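Local coordinates for IPT/TIG domain-containing protein (Bacteroides thetaiotaomicron, PDB 3TC9) that is of uncertain function but probably serves as an auxiliary nutrient-binding protein, joining an immunoglobulin-like IPT/TIG domain to a six-bladed beta-propeller, at residues Gly225-Gly230 with Asn243-Gly248; Ser269-His274 with Val289-Ile294. All coordinates share one frame; numbering follows the deposited sequence. Where two conformers were deposited one is given.

Contact 1: residues Gly225-Gly230 with Asn243-Gly248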
ATOM      1  N   GLY B 225     -34.843  -3.694  23.943  1.00 58.50           N
ATOM      2  CA  GLY B 225     -35.363  -4.436  22.803  1.00 57.31           C
ATOM      3  C   GLY B 225     -34.981  -5.898  22.774  1.00 60.76           C
ATOM      4  O   GLY B 225     -33.890  -6.278  23.210  1.00 59.02           O
ATOM      5  N   GLN B 226     -35.874  -6.728  22.234  1.00 57.41           N
ATOM      6  CA  GLN B 226     -35.615  -8.165  22.147  1.00 56.59           C
ATOM      7  C   GLN B 226     -34.907  -8.557  20.837  1.00 59.12           C
ATOM      8  O   GLN B 226     -35.010  -7.866  19.816  1.00 58.39           O
ATOM      9  CB  GLN B 226     -36.914  -8.975  22.304  1.00 58.63           C
ATOM     10  CG  GLN B 226     -37.962  -8.674  21.232  1.00 70.86           C
ATOM     11  CD  GLN B 226     -39.210  -9.505  21.367  1.00 86.68           C
ATOM     12  OE1 GLN B 226     -39.213 -10.625  21.917  1.00 82.02           O
ATOM     13  NE2 GLN B 226     -40.288  -8.988  20.808  1.00 68.51           N
ATOM     14  N   ASN B 227     -34.167  -9.670  20.921  1.00 54.78           N
ATOM     15  CA  ASN B 227     -33.467 -10.425  19.885  1.00 52.99           C
ATOM     16  C   ASN B 227     -32.659  -9.547  18.901  1.00 53.82           C
ATOM     17  O   ASN B 227     -32.772  -9.667  17.674  1.00 53.30           O
ATOM     18  CB  ASN B 227     -34.481 -11.331  19.153  1.00 52.61           C
ATOM     19  CG  ASN B 227     -35.253 -12.231  20.110  1.00 54.50           C
ATOM     20  OD1 ASN B 227     -34.690 -12.939  20.956  1.00 42.02           O
ATOM     21  ND2 ASN B 227     -36.559 -12.183  20.035  1.00 37.65           N
ATOM     22  N   CYS B 228     -31.808  -8.701  19.467  1.00 47.64           N
ATOM     23  CA  CYS B 228     -30.918  -7.842  18.709  1.00 45.59           C
ATOM     24  C   CYS B 228     -29.623  -8.613  18.451  1.00 47.53           C
ATOM     25  O   CYS B 228     -28.981  -9.065  19.403  1.00 45.60           O
ATOM     26  CB  CYS B 228     -30.669  -6.546  19.465  1.00 46.11           C
ATOM     27  SG  CYS B 228     -29.668  -5.349  18.562  1.00 49.66           S
ATOM     28  N   ASN B 229     -29.238  -8.766  17.171  1.00 43.59           N
ATOM     29  CA  ASN B 229     -28.049  -9.546  16.796  1.00 42.46           C
ATOM     30  C   ASN B 229     -26.832  -8.671  16.502  1.00 47.75           C
ATOM     31  O   ASN B 229     -25.813  -9.167  16.033  1.00 47.43           O
ATOM     32  CB  ASN B 229     -28.357 -10.436  15.581  1.00 41.20           C
ATOM     33  CG  ASN B 229     -29.722 -11.074  15.635  1.00 48.72           C
ATOM     34  OD1 ASN B 229     -30.569 -10.787  14.812  1.00 45.66           O
ATOM     35  ND2 ASN B 229     -29.995 -11.866  16.660  1.00 42.12           N
ATOM     36  N   GLY B 230     -26.920  -7.390  16.813  1.00 45.25           N
ATOM     37  CA  GLY B 230     -25.805  -6.487  16.607  1.00 44.30           C
ATOM     38  C   GLY B 230     -26.219  -5.070  16.326  1.00 49.04           C
ATOM     39  O   GLY B 230     -27.326  -4.817  15.845  1.00 48.36           O
ATOM     40  N   ASN B 243     -30.830  -4.170  14.870  1.00 48.51           N
ATOM     41  CA  ASN B 243     -31.977  -4.922  14.378  1.00 48.16           C
ATOM     42  C   ASN B 243     -32.776  -5.568  15.504  1.00 52.06           C
ATOM     43  O   ASN B 243     -32.498  -5.386  16.693  1.00 50.54           O
ATOM     44  CB  ASN B 243     -31.493  -6.015  13.364  1.00 44.36           C
ATOM     45  CG  ASN B 243     -31.012  -7.320  13.992  1.00 56.91           C
ATOM     46  OD1 ASN B 243     -30.388  -7.316  15.044  1.00 51.99           O
ATOM     47  ND2 ASN B 243     -31.384  -8.479  13.426  1.00 42.87           N
ATOM     48  N   SER B 244     -33.773  -6.349  15.062  1.00 49.67           N
ATOM     49  CA  SER B 244     -34.640  -7.240  15.801  1.00 50.35           C
ATOM     50  C   SER B 244     -34.841  -8.449  14.895  1.00 54.02           C
ATOM     51  O   SER B 244     -35.176  -8.282  13.717  1.00 52.67           O
ATOM     52  CB  SER B 244     -35.947  -6.557  16.183  1.00 55.62           C
ATOM     53  OG  SER B 244     -36.762  -7.464  16.904  1.00 69.70           O
ATOM     54  N   TRP B 245     -34.517  -9.651  15.408  1.00 50.53           N
ATOM     55  CA  TRP B 245     -34.594 -10.912  14.661  1.00 49.50           C
ATOM     56  C   TRP B 245     -36.049 -11.281  14.251  1.00 53.18           C
ATOM     57  O   TRP B 245     -36.260 -11.809  13.160  1.00 52.83           O
ATOM     58  CB  TRP B 245     -33.949 -12.014  15.514  1.00 47.83           C
ATOM     59  CG  TRP B 245     -34.254 -13.435  15.144  1.00 49.10           C
ATOM     60  CD1 TRP B 245     -33.478 -14.276  14.399  1.00 51.13           C
ATOM     61  CD2 TRP B 245     -35.314 -14.240  15.680  1.00 50.25           C
ATOM     62  NE1 TRP B 245     -34.042 -15.533  14.361  1.00 50.95           N
ATOM     63  CE2 TRP B 245     -35.165 -15.542  15.145  1.00 53.82           C
ATOM     64  CE3 TRP B 245     -36.391 -13.982  16.553  1.00 52.67           C
ATOM     65  CZ2 TRP B 245     -36.069 -16.573  15.425  1.00 54.38           C
ATOM     66  CZ3 TRP B 245     -37.273 -15.012  16.849  1.00 54.86           C
ATOM     67  CH2 TRP B 245     -37.119 -16.284  16.278  1.00 55.27           C
ATOM     68  N   ASN B 246     -37.026 -11.002  15.116  1.00 50.22           N
ATOM     69  CA  ASN B 246     -38.452 -11.309  14.957  1.00 50.76           C
ATOM     70  C   ASN B 246     -39.015 -11.026  13.537  1.00 54.37           C
ATOM     71  O   ASN B 246     -39.545 -11.944  12.910  1.00 53.02           O
ATOM     72  CB  ASN B 246     -39.251 -10.561  16.019  1.00 50.41           C
ATOM     73  CG  ASN B 246     -38.978 -11.070  17.424  1.00 65.36           C
ATOM     74  OD1 ASN B 246     -37.877 -10.926  17.985  1.00 53.18           O
ATOM     75  ND2 ASN B 246     -39.976 -11.694  18.015  1.00 53.41           N
ATOM     76  N   ALA B 247     -38.903  -9.785  13.036  1.00 51.85           N
ATOM     77  CA  ALA B 247     -39.374  -9.442  11.687  1.00 51.96           C
ATOM     78  C   ALA B 247     -38.196  -9.089  10.772  1.00 55.24           C
ATOM     79  O   ALA B 247     -38.400  -8.810   9.585  1.00 54.59           O
ATOM     80  CB  ALA B 247     -40.363  -8.274  11.749  1.00 53.26           C
ATOM     81  N   GLY B 248     -36.982  -9.108  11.330  1.00 52.05           N
ATOM     82  CA  GLY B 248     -35.760  -8.733  10.623  1.00 50.45           C
ATOM     83  C   GLY B 248     -35.768  -7.249  10.329  1.00 52.67           C
ATOM     84  O   GLY B 248     -35.435  -6.818   9.221  1.00 51.38           O
TER
HETATM   85  O   HOH W   1     -33.739  -5.505  19.292  1.00 38.92           O
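Asn229 and Asn243 meet through a two-bond clasp that forms the tight, buried half of this contact. The OD1 of Asn243 accepts the backbone N of Asn229 at 2.8 Å, with the donor in the plane of the carbonyl, while ND2 of Asn243 gives a nearly straight bond (172° at the hydrogen) to OD1 of Asn229. One amide thus bonds to both the backbone and the side chain of its partner, and both bonds together fix its rotation. The ND2 of Asn229 is held in turn by Asp198. Beside the clasp, the backbone N of Trp245 bonds to O of Asn227 at 2.9 Å. In the propeller fold this is where the loop between strands 219-224 and 231-233, which leads from one blade into the next, lies against the end of strand 240-244 and the turn that follows it. CG of Asn227, anti to the carbonyl carbon (chi1 -55°), puts its amide on the Asn246 side, and ND2 donates to Asn246 OD1 at 2.7 Å, the two amides nearly coplanar. The fit is looser at the exposed Trp245 ring, whose CE3 lies 3.9 Å from Asn227 ND2, and where a water donates to both Gln226 O and Asn243 O.

Contact 2: residues Ser269-His274 with Val289-Ile294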
ATOM      1  N   SER B 269     -39.597 -13.347   8.664  1.00 51.82           N
ATOM      2  CA  SER B 269     -39.471 -13.522  10.110  1.00 51.57           C
ATOM      3  C   SER B 269     -38.244 -14.368  10.453  1.00 52.73           C
ATOM      4  O   SER B 269     -37.862 -15.230   9.657  1.00 51.27           O
ATOM      5  CB  SER B 269     -40.737 -14.157  10.686  1.00 55.73           C
ATOM      6  OG  SER B 269     -41.445 -15.002   9.788  1.00 68.73           O
ATOM      7  N   GLY B 270     -37.646 -14.107  11.616  1.00 48.27           N
ATOM      8  CA  GLY B 270     -36.471 -14.824  12.103  1.00 47.49           C
ATOM      9  C   GLY B 270     -35.240 -14.592  11.261  1.00 50.42           C
ATOM     10  O   GLY B 270     -34.650 -15.543  10.751  1.00 49.78           O
ATOM     11  N   TRP B 271     -34.873 -13.317  11.080  1.00 46.34           N
ATOM     12  CA  TRP B 271     -33.725 -12.871  10.290  1.00 43.52           C
ATOM     13  C   TRP B 271     -32.626 -12.363  11.232  1.00 44.73           C
ATOM     14  O   TRP B 271     -32.732 -11.276  11.805  1.00 44.12           O
ATOM     15  CB  TRP B 271     -34.155 -11.787   9.280  1.00 40.90           C
ATOM     16  CG  TRP B 271     -33.912 -12.121   7.839  1.00 40.73           C
ATOM     17  CD1 TRP B 271     -33.146 -11.416   6.958  1.00 42.51           C
ATOM     18  CD2 TRP B 271     -34.489 -13.205   7.091  1.00 40.80           C
ATOM     19  NE1 TRP B 271     -33.207 -11.991   5.708  1.00 40.65           N
ATOM     20  CE2 TRP B 271     -34.018 -13.095   5.762  1.00 43.23           C
ATOM     21  CE3 TRP B 271     -35.366 -14.262   7.413  1.00 42.97           C
ATOM     22  CZ2 TRP B 271     -34.395 -13.998   4.755  1.00 43.06           C
ATOM     23  CZ3 TRP B 271     -35.738 -15.158   6.415  1.00 44.20           C
ATOM     24  CH2 TRP B 271     -35.258 -15.021   5.105  1.00 44.23           C
ATOM     25  N   GLU B 272     -31.609 -13.204  11.431  1.00 38.75           N
ATOM     26  CA  GLU B 272     -30.461 -12.931  12.287  1.00 37.80           C
ATOM     27  C   GLU B 272     -29.387 -12.263  11.460  1.00 41.79           C
ATOM     28  O   GLU B 272     -28.831 -12.904  10.563  1.00 41.60           O
ATOM     29  CB  GLU B 272     -29.945 -14.231  12.936  1.00 38.30           C
ATOM     30  CG  GLU B 272     -28.729 -14.041  13.833  1.00 42.47           C
ATOM     31  CD  GLU B 272     -28.102 -15.300  14.408  1.00 57.35           C
ATOM     32  OE1 GLU B 272     -28.437 -16.414  13.942  1.00 51.02           O
ATOM     33  OE2 GLU B 272     -27.251 -15.171  15.316  1.00 54.82           O
ATOM     34  N   PHE B 273     -29.117 -10.964  11.716  1.00 39.26           N
ATOM     35  CA  PHE B 273     -28.107 -10.269  10.920  1.00 38.03           C
ATOM     36  C   PHE B 273     -27.383  -9.130  11.653  1.00 42.51           C
ATOM     37  O   PHE B 273     -27.901  -8.584  12.629  1.00 42.07           O
ATOM     38  CB  PHE B 273     -28.720  -9.708   9.604  1.00 38.80           C
ATOM     39  CG  PHE B 273     -29.812  -8.670   9.745  1.00 40.76           C
ATOM     40  CD1 PHE B 273     -29.502  -7.308   9.796  1.00 43.59           C
ATOM     41  CD2 PHE B 273     -31.154  -9.048   9.788  1.00 42.55           C
ATOM     42  CE1 PHE B 273     -30.520  -6.340   9.911  1.00 44.70           C
ATOM     43  CE2 PHE B 273     -32.170  -8.085   9.922  1.00 45.77           C
ATOM     44  CZ  PHE B 273     -31.848  -6.736   9.964  1.00 43.62           C
ATOM     45  N   HIS B 274     -26.171  -8.784  11.134  1.00 38.10           N
ATOM     46  CA  HIS B 274     -25.440  -7.631  11.624  0.50 37.25           C
ATOM     47  C   HIS B 274     -25.211  -6.680  10.432  1.00 40.92           C
ATOM     48  O   HIS B 274     -25.399  -7.066   9.269  1.00 39.59           O
ATOM     49  CB  HIS B 274     -24.148  -7.998  12.391  0.50 37.23           C
ATOM     50  CG  HIS B 274     -23.165  -8.818  11.625  0.50 39.17           C
ATOM     51  ND1 HIS B 274     -22.255  -8.232  10.768  0.50 40.34           N
ATOM     52  CD2 HIS B 274     -22.960 -10.152  11.637  0.50 40.20           C
ATOM     53  CE1 HIS B 274     -21.534  -9.225  10.279  0.50 38.79           C
ATOM     54  NE2 HIS B 274     -21.931 -10.399  10.762  0.50 39.22           N
ATOM     55  N   VAL B 289     -26.595 -14.058   9.013  1.00 35.72           N
ATOM     56  CA  VAL B 289     -25.978 -15.196   9.701  1.00 35.39           C
ATOM     57  C   VAL B 289     -26.797 -16.492   9.515  1.00 42.79           C
ATOM     58  O   VAL B 289     -26.209 -17.530   9.195  1.00 43.16           O
ATOM     59  CB  VAL B 289     -25.799 -14.870  11.210  1.00 38.62           C
ATOM     60  CG1 VAL B 289     -25.048 -15.986  11.947  1.00 38.14           C
ATOM     61  CG2 VAL B 289     -25.088 -13.536  11.391  1.00 38.02           C
ATOM     62  N   ASN B 290     -28.130 -16.445   9.706  1.00 38.52           N
ATOM     63  CA  ASN B 290     -28.911 -17.672   9.648  1.00 38.61           C
ATOM     64  C   ASN B 290     -29.577 -17.921   8.281  1.00 43.07           C
ATOM     65  O   ASN B 290     -30.364 -18.873   8.163  1.00 43.18           O
ATOM     66  CB  ASN B 290     -29.964 -17.671  10.764  1.00 38.39           C
ATOM     67  CG  ASN B 290     -31.049 -16.643  10.588  1.00 54.71           C
ATOM     68  OD1 ASN B 290     -30.880 -15.612   9.917  1.00 50.01           O
ATOM     69  ND2 ASN B 290     -32.201 -16.921  11.167  1.00 47.37           N
ATOM     70  N   GLN B 291     -29.251 -17.108   7.246  1.00 38.63           N
ATOM     71  CA  GLN B 291     -29.853 -17.253   5.912  1.00 38.31           C
ATOM     72  C   GLN B 291     -28.796 -17.342   4.793  1.00 41.00           C
ATOM     73  O   GLN B 291     -29.126 -17.590   3.633  1.00 42.50           O
ATOM     74  CB  GLN B 291     -30.879 -16.131   5.640  1.00 40.32           C
ATOM     75  CG  GLN B 291     -32.078 -16.120   6.603  1.00 37.89           C
ATOM     76  CD  GLN B 291     -32.942 -17.374   6.556  1.00 55.74           C
ATOM     77  OE1 GLN B 291     -33.036 -18.081   5.547  1.00 52.35           O
ATOM     78  NE2 GLN B 291     -33.621 -17.668   7.649  1.00 51.23           N
ATOM     79  N   HIS B 292     -27.526 -17.235   5.183  1.00 34.77           N
ATOM     80  CA  HIS B 292     -26.297 -17.472   4.411  1.00 33.40           C
ATOM     81  C   HIS B 292     -26.165 -16.625   3.150  1.00 36.96           C
ATOM     82  O   HIS B 292     -25.814 -17.134   2.079  1.00 36.43           O
ATOM     83  CB  HIS B 292     -26.210 -18.967   4.092  1.00 33.32           C
ATOM     84  CG  HIS B 292     -26.702 -19.777   5.240  1.00 36.68           C
ATOM     85  ND1 HIS B 292     -25.989 -19.841   6.423  1.00 37.78           N
ATOM     86  CD2 HIS B 292     -27.898 -20.390   5.415  1.00 39.12           C
ATOM     87  CE1 HIS B 292     -26.733 -20.552   7.255  1.00 38.11           C
ATOM     88  NE2 HIS B 292     -27.894 -20.897   6.698  1.00 39.09           N
ATOM     89  N   TYR B 293     -26.367 -15.311   3.303  1.00 31.98           N
ATOM     90  CA  TYR B 293     -26.231 -14.374   2.193  1.00 31.37           C
ATOM     91  C   TYR B 293     -25.946 -12.982   2.738  1.00 37.33           C
ATOM     92  O   TYR B 293     -26.086 -12.712   3.944  1.00 38.04           O
ATOM     93  CB  TYR B 293     -27.466 -14.405   1.251  1.00 33.58           C
ATOM     94  CG  TYR B 293     -28.710 -13.695   1.743  1.00 36.35           C
ATOM     95  CD1 TYR B 293     -29.381 -14.130   2.885  1.00 39.44           C
ATOM     96  CD2 TYR B 293     -29.279 -12.662   1.009  1.00 37.39           C
ATOM     97  CE1 TYR B 293     -30.554 -13.507   3.319  1.00 41.59           C
ATOM     98  CE2 TYR B 293     -30.451 -12.036   1.430  1.00 39.08           C
ATOM     99  CZ  TYR B 293     -31.075 -12.447   2.596  1.00 43.32           C
ATOM    100  OH  TYR B 293     -32.230 -11.832   3.023  1.00 37.93           O
ATOM    101  N   ILE B 294     -25.484 -12.108   1.851  1.00 34.59           N
ATOM    102  CA  ILE B 294     -25.131 -10.739   2.201  1.00 34.18           C
ATOM    103  C   ILE B 294     -25.874  -9.759   1.281  1.00 36.90           C
ATOM    104  O   ILE B 294     -26.030  -9.995   0.079  1.00 35.59           O
ATOM    105  CB  ILE B 294     -23.577 -10.547   2.166  1.00 36.63           C
ATOM    106  CG1 ILE B 294     -22.853 -11.561   3.107  1.00 35.83           C
ATOM    107  CG2 ILE B 294     -23.161  -9.092   2.467  1.00 36.81           C
ATOM    108  CD1 ILE B 294     -21.328 -11.679   2.914  1.00 34.39           C
TER
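Trp271 and Gln291 meet flat against each other, the amide plane of the glutamine only 6° from that of the indole. Followed outward, Gln291 starts with CB at the edge of the Tyr293 ring, in its plane. CG, set beside the backbone N (chi1 -62°), lies 3.5 Å from the centroid of the six-membered indole ring, almost exactly on its normal, a CH-pi contact. A bend at chi2 (-62°) then brings CD over the same face, 3.6 Å from both CZ3 and CH2 of Trp271. At the tip the amide divides: OE1 is nearest CH2, whereas NE2 comes closest to CZ3. The indole is also gripped at its edge, where NE1 donates to OH of Tyr293 at 2.9 Å with the oxygen in the ring plane. Both segments belong to one four-stranded antiparallel propeller blade: 269-274 leads into its first strand, 273-277, and 289-294 forms the turn after the second strand, 283-288, and the start of the third, 293-300. An alanine in place of Trp271 would probably leave the Tyr293 hydroxyl without its indole donor and the Gln291 side chain without its flat support, free to turn. Asn290 bridges two backbone groups of the entering loop with its amide. Its ND2 bonds to O of Gly270 at 2.8 Å, approaching from above the carbonyl plane, and its OD1 accepts the backbone N of Glu272 at 2.9 Å. Val289 N adds a weak bond to Glu272 O. The extended Glu272 chain lies obliquely against Val289, with OE1 4.0 Å from CG1, while its OE2 forms a salt bridge with Arg182.

How the contacts relate
Contact 1 precedes contact 2 in the sequence, their centres about 11 Å apart. They occupy consecutive four-stranded antiparallel blades of the propeller, at equivalent places: in each, the loop entering the blade packs on the turn between its second and third strands. For contact 1 that turn joins 240-244 to 249-253, and for contact 2 it joins 283-288 to 293-300. The blades are tied directly, with probable backbone hydrogen bonds from Trp271 N to Trp245 O and from Gly270 N to Asn246 O, while Asn229 OD1 packs on Glu272 CA. The turn of contact 1 thus bonds to the entering loop of contact 2, linking neighbouring blades round the ring.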